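Local coordinates for polymerase nucleotidyl transferase domain-containing protein (Archaeoglobus fulgidus, PDB 1YLQ) that is of unproven function but probably transfers a nucleotidyl group from a nucleoside triphosphate to an acceptor, at residues 15-25 with 36-47. Sequence-based numbering, arbitrary orientation.
Sequences VQDAEIYLYGS and SDIDVAIVSDVF. With SO4 (sulfate ion), chain C.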
loop_
_atom_site.group_PDB
_atom_site.type_symbol
_atom_site.label_atom_id
_atom_site.label_comp_id
_atom_site.label_asym_id
_atom_site.label_seq_id
_atom_site.Cartn_x
_atom_site.Cartn_y
_atom_site.Cartn_z
ATOM N N VAL A 15 -13.581 12.902 12.245
ATOM C CA VAL A 15 -14.786 13.076 11.410
ATOM C C VAL A 15 -15.562 11.758 11.409
ATOM O O VAL A 15 -15.278 10.874 10.606
ATOM C CB VAL A 15 -14.429 13.498 9.946
ATOM C CG1 VAL A 15 -15.712 13.710 9.095
ATOM C CG2 VAL A 15 -13.563 14.755 9.915
ATOM N N GLN A 16 -16.551 11.659 12.294
ATOM C CA GLN A 16 -17.264 10.416 12.531
ATOM C C GLN A 16 -17.940 9.888 11.267
ATOM O O GLN A 16 -18.004 8.675 11.047
ATOM C CB GLN A 16 -18.335 10.641 13.618
ATOM C CG GLN A 16 -18.944 9.373 14.083
ATOM C CD GLN A 16 -19.710 9.558 15.364
ATOM O OE1 GLN A 16 -20.096 10.688 15.699
ATOM N NE2 GLN A 16 -19.935 8.456 16.104
ATOM N N ASP A 17 -18.455 10.791 10.438
ATOM C CA ASP A 17 -19.225 10.332 9.281
ATOM C C ASP A 17 -18.390 10.080 8.039
ATOM O O ASP A 17 -18.946 9.796 6.969
ATOM C CB ASP A 17 -20.404 11.286 8.965
ATOM C CG ASP A 17 -19.950 12.627 8.299
ATOM O OD1 ASP A 17 -18.762 12.841 7.976
ATOM O OD2 ASP A 17 -20.803 13.521 8.100
ATOM N N ALA A 18 -17.069 10.204 8.151
ATOM C CA ALA A 18 -16.266 10.114 6.957
ATOM C C ALA A 18 -16.252 8.730 6.326
ATOM O O ALA A 18 -16.385 7.673 7.008
ATOM C CB ALA A 18 -14.839 10.701 7.139
ATOM N N GLU A 19 -16.164 8.717 5.005
ATOM C CA GLU A 19 -16.018 7.470 4.297
ATOM C C GLU A 19 -14.660 7.436 3.657
ATOM O O GLU A 19 -14.116 8.492 3.290
ATOM C CB GLU A 19 -17.113 7.272 3.261
ATOM C CG GLU A 19 -18.520 7.058 3.892
ATOM C CD GLU A 19 -18.793 5.597 4.368
ATOM O OE1 GLU A 19 -17.894 4.854 4.892
ATOM O OE2 GLU A 19 -19.963 5.198 4.242
ATOM N N ILE A 20 -14.069 6.242 3.620
ATOM C CA ILE A 20 -12.717 6.130 3.087
ATOM C C ILE A 20 -12.721 5.191 1.910
ATOM O O ILE A 20 -13.219 4.063 2.008
ATOM C CB ILE A 20 -11.687 5.648 4.180
ATOM C CG1 ILE A 20 -11.713 6.602 5.378
ATOM C CG2 ILE A 20 -10.272 5.468 3.546
ATOM C CD1 ILE A 20 -11.264 5.922 6.692
ATOM N N TYR A 21 -12.120 5.659 0.826
ATOM C CA TYR A 21 -11.985 4.852 -0.372
ATOM C C TYR A 21 -10.526 4.709 -0.775
ATOM O O TYR A 21 -9.780 5.705 -0.747
ATOM C CB TYR A 21 -12.700 5.592 -1.498
ATOM C CG TYR A 21 -14.135 5.887 -1.195
ATOM C CD1 TYR A 21 -15.118 4.953 -1.466
ATOM C CD2 TYR A 21 -14.512 7.117 -0.634
ATOM C CE1 TYR A 21 -16.461 5.219 -1.221
ATOM C CE2 TYR A 21 -15.864 7.381 -0.320
ATOM C CZ TYR A 21 -16.825 6.432 -0.661
ATOM O OH TYR A 21 -18.158 6.669 -0.385
ATOM N N LEU A 22 -10.148 3.512 -1.240
ATOM C CA LEU A 22 -8.773 3.207 -1.691
ATOM C C LEU A 22 -8.716 3.078 -3.214
ATOM O O LEU A 22 -9.591 2.478 -3.827
ATOM C CB LEU A 22 -8.268 1.900 -1.029
ATOM C CG LEU A 22 -8.160 1.885 0.515
ATOM C CD1 LEU A 22 -7.489 0.526 1.028
ATOM C CD2 LEU A 22 -7.332 3.113 1.001
ATOM N N TYR A 23 -7.724 3.693 -3.840
ATOM C CA TYR A 23 -7.431 3.428 -5.239
ATOM C C TYR A 23 -5.922 3.590 -5.432
ATOM O O TYR A 23 -5.139 3.365 -4.479
ATOM C CB TYR A 23 -8.313 4.291 -6.184
ATOM C CG TYR A 23 -8.325 5.772 -5.882
ATOM C CD1 TYR A 23 -9.024 6.236 -4.768
ATOM C CD2 TYR A 23 -7.708 6.725 -6.751
ATOM C CE1 TYR A 23 -9.071 7.575 -4.456
ATOM C CE2 TYR A 23 -7.746 8.154 -6.416
ATOM C CZ TYR A 23 -8.459 8.509 -5.258
ATOM O OH TYR A 23 -8.640 9.786 -4.801
ATOM N N GLY A 24 -5.494 3.866 -6.652
ATOM C CA GLY A 24 -4.053 3.920 -6.973
ATOM C C GLY A 24 -3.584 2.566 -7.536
ATOM O O GLY A 24 -4.404 1.694 -7.797
ATOM N N SER A 25 -2.290 2.408 -7.750
ATOM C CA SER A 25 -1.779 1.300 -8.607
ATOM C C SER A 25 -2.226 -0.071 -8.138
ATOM O O SER A 25 -2.691 -0.889 -8.943
ATOM C CB SER A 25 -0.260 1.341 -8.749
ATOM O OG SER A 25 0.379 1.233 -7.505
ATOM N N SER A 36 -0.138 6.874 -7.935
ATOM C CA SER A 36 0.329 6.621 -6.573
ATOM C C SER A 36 0.094 5.149 -6.126
ATOM O O SER A 36 -0.867 4.535 -6.564
ATOM C CB SER A 36 -0.343 7.581 -5.604
ATOM O OG SER A 36 -0.039 7.172 -4.276
ATOM N N ASP A 37 0.936 4.613 -5.241
ATOM C CA ASP A 37 0.809 3.210 -4.771
ATOM C C ASP A 37 -0.575 2.932 -4.165
ATOM O O ASP A 37 -1.257 1.982 -4.561
ATOM C CB ASP A 37 1.883 2.848 -3.747
ATOM C CG ASP A 37 3.338 2.896 -4.332
ATOM O OD1 ASP A 37 3.533 2.813 -5.548
ATOM O OD2 ASP A 37 4.288 3.033 -3.544
ATOM N N ILE A 38 -0.961 3.741 -3.174
ATOM C CA ILE A 38 -2.300 3.700 -2.610
ATOM C C ILE A 38 -2.762 5.173 -2.548
ATOM O O ILE A 38 -2.117 6.033 -1.902
ATOM C CB ILE A 38 -2.352 3.020 -1.218
ATOM C CG1 ILE A 38 -1.805 1.583 -1.286
ATOM C CG2 ILE A 38 -3.810 3.044 -0.633
ATOM C CD1 ILE A 38 -1.574 0.955 0.132
ATOM N N ASP A 39 -3.812 5.484 -3.291
ATOM C CA ASP A 39 -4.564 6.746 -3.036
ATOM C C ASP A 39 -5.631 6.467 -1.981
ATOM O O ASP A 39 -6.244 5.390 -1.965
ATOM C CB ASP A 39 -5.206 7.254 -4.298
ATOM C CG ASP A 39 -4.186 7.699 -5.309
ATOM O OD1 ASP A 39 -3.543 8.751 -5.064
ATOM O OD2 ASP A 39 -3.966 6.945 -6.300
ATOM N N VAL A 40 -5.803 7.416 -1.076
ATOM C CA VAL A 40 -6.794 7.316 0.010
ATOM C C VAL A 40 -7.676 8.547 -0.057
ATOM O O VAL A 40 -7.236 9.658 0.238
ATOM C CB VAL A 40 -6.131 7.296 1.375
ATOM C CG1 VAL A 40 -7.178 6.969 2.473
ATOM C CG2 VAL A 40 -5.022 6.241 1.450
ATOM N N ALA A 41 -8.925 8.367 -0.442
ATOM C CA ALA A 41 -9.860 9.509 -0.438
ATOM C C ALA A 41 -10.659 9.431 0.871
ATOM O O ALA A 41 -11.223 8.386 1.201
ATOM C CB ALA A 41 -10.740 9.464 -1.641
ATOM N N ILE A 42 -10.635 10.513 1.644
ATOM C CA ILE A 42 -11.384 10.602 2.877
ATOM C C ILE A 42 -12.454 11.674 2.670
ATOM O O ILE A 42 -12.141 12.835 2.435
ATOM C CB ILE A 42 -10.442 10.911 4.051
ATOM C CG1 ILE A 42 -9.301 9.859 4.064
ATOM C CG2 ILE A 42 -11.284 10.990 5.448
ATOM C CD1 ILE A 42 -8.245 10.099 5.064
ATOM N N VAL A 43 -13.724 11.278 2.725
ATOM C CA VAL A 43 -14.778 12.034 2.087
ATOM C C VAL A 43 -15.866 12.356 3.107
ATOM O O VAL A 43 -16.428 11.458 3.727
ATOM C CB VAL A 43 -15.425 11.213 0.936
ATOM C CG1 VAL A 43 -16.588 11.973 0.305
ATOM C CG2 VAL A 43 -14.333 10.770 -0.139
ATOM N N SER A 44 -16.171 13.650 3.262
ATOM C CA SER A 44 -17.273 14.059 4.168
ATOM C C SER A 44 -17.614 15.482 3.813
ATOM O O SER A 44 -16.715 16.250 3.459
ATOM C CB SER A 44 -16.782 14.035 5.627
ATOM O OG SER A 44 -17.740 14.675 6.461
ATOM N N ASP A 45 -18.878 15.880 3.971
ATOM C CA ASP A 45 -19.194 17.304 3.754
ATOM C C ASP A 45 -18.731 18.186 4.915
ATOM O O ASP A 45 -18.754 19.416 4.830
ATOM C CB ASP A 45 -20.673 17.515 3.439
ATOM C CG ASP A 45 -21.005 17.158 2.006
ATOM O OD1 ASP A 45 -20.081 17.019 1.135
ATOM O OD2 ASP A 45 -22.199 17.062 1.717
ATOM N N VAL A 46 -18.255 17.582 5.983
ATOM C CA VAL A 46 -17.519 18.396 6.984
ATOM C C VAL A 46 -16.339 19.181 6.331
ATOM O O VAL A 46 -15.987 20.260 6.746
ATOM C CB VAL A 46 -17.028 17.507 8.161
ATOM C CG1 VAL A 46 -16.217 18.289 9.158
ATOM C CG2 VAL A 46 -18.267 16.910 8.917
ATOM N N PHE A 47 -15.754 18.644 5.281
ATOM C CA PHE A 47 -14.615 19.284 4.625
ATOM C C PHE A 47 -15.017 20.446 3.712
ATOM O O PHE A 47 -14.148 21.066 3.052
ATOM C CB PHE A 47 -13.807 18.229 3.875
ATOM C CG PHE A 47 -13.214 17.165 4.791
ATOM C CD1 PHE A 47 -12.498 17.533 5.929
ATOM C CD2 PHE A 47 -13.327 15.804 4.473
ATOM C CE1 PHE A 47 -11.939 16.573 6.771
ATOM C CE2 PHE A 47 -12.737 14.821 5.290
ATOM C CZ PHE A 47 -12.075 15.200 6.446
HETATM S S SO4 C . -2.601 9.495 -8.580
HETATM O O1 SO4 C . -2.004 10.551 -7.776
HETATM O O2 SO4 C . -2.556 8.168 -7.977
HETATM O O3 SO4 C . -4.032 9.711 -8.784
HETATM O O4 SO4 C . -1.857 9.489 -9.844
HETATM O O HOH W 1 -20.868 15.657 6.897
HETATM O O HOH W 2 -3.967 1.145 -4.538
HETATM O O HOH W 3 2.497 2.836 -7.883
#
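Strands 19-23 and 38-43 form the central antiparallel pair of the nucleotidyltransferase-like sheet. Their edges are continued by strand 69-74 beside 38-43 and by 90-91 beside 19-23. Gly24-Ser25 and the Asp37-x-Asp39 pair match the family's GS and DxD signature, so this end is probably the active site; Glu70 lies close to Asp39. Backbone hydrogen bonds join Glu19 to Val43, Tyr21 to Ala41 and Tyr23 to Asp39, each in both directions. The Tyr23 ring lies across Asp39. Asp39 CB sits 3.4 Å from the centroid of the Tyr23 ring, over one face, in a CH-pi contact, and the ring and carboxylate planes are 26° apart. Ala41 CB meets the ring at its edge, 3.8 Å from Tyr23 CE1. Tyr23 CG stands between its own backbone N and carbonyl carbon (chi1 51°), which brings the ring over Asp39. A serine at Tyr23 would probably uncover Asp39 CB and Ala41 CB and leave the acidic side chain less firmly placed. On the other face, Ile20 CG2 packs 3.6 Å from Val40 CG1, and Leu22 CD2 reaches Ile38 and Val40. Helix 3-14 packs on Ile20 and Leu22, while Ile38 meets Ile38 of the second subunit. At the far end, Ser44 OG donates to the syn lone pair of Asp17 OD1 (2.6 Å). The same OG accepts from Val46 N in an ST turn, so the hydroxyl ties the turn 15-18 to the end of the second strand. Val15 CG2 touches Phe47 CZ nearby. At the signature end, Ser25 N donates to Ser36 O (2.8 Å). Gly24 has backbone angles and neighbours that would not admit a CB. A sulfate, probably from the crystallisation liquor, accepts a hydrogen bond from Ser36 N at its O2 (2.7 Å).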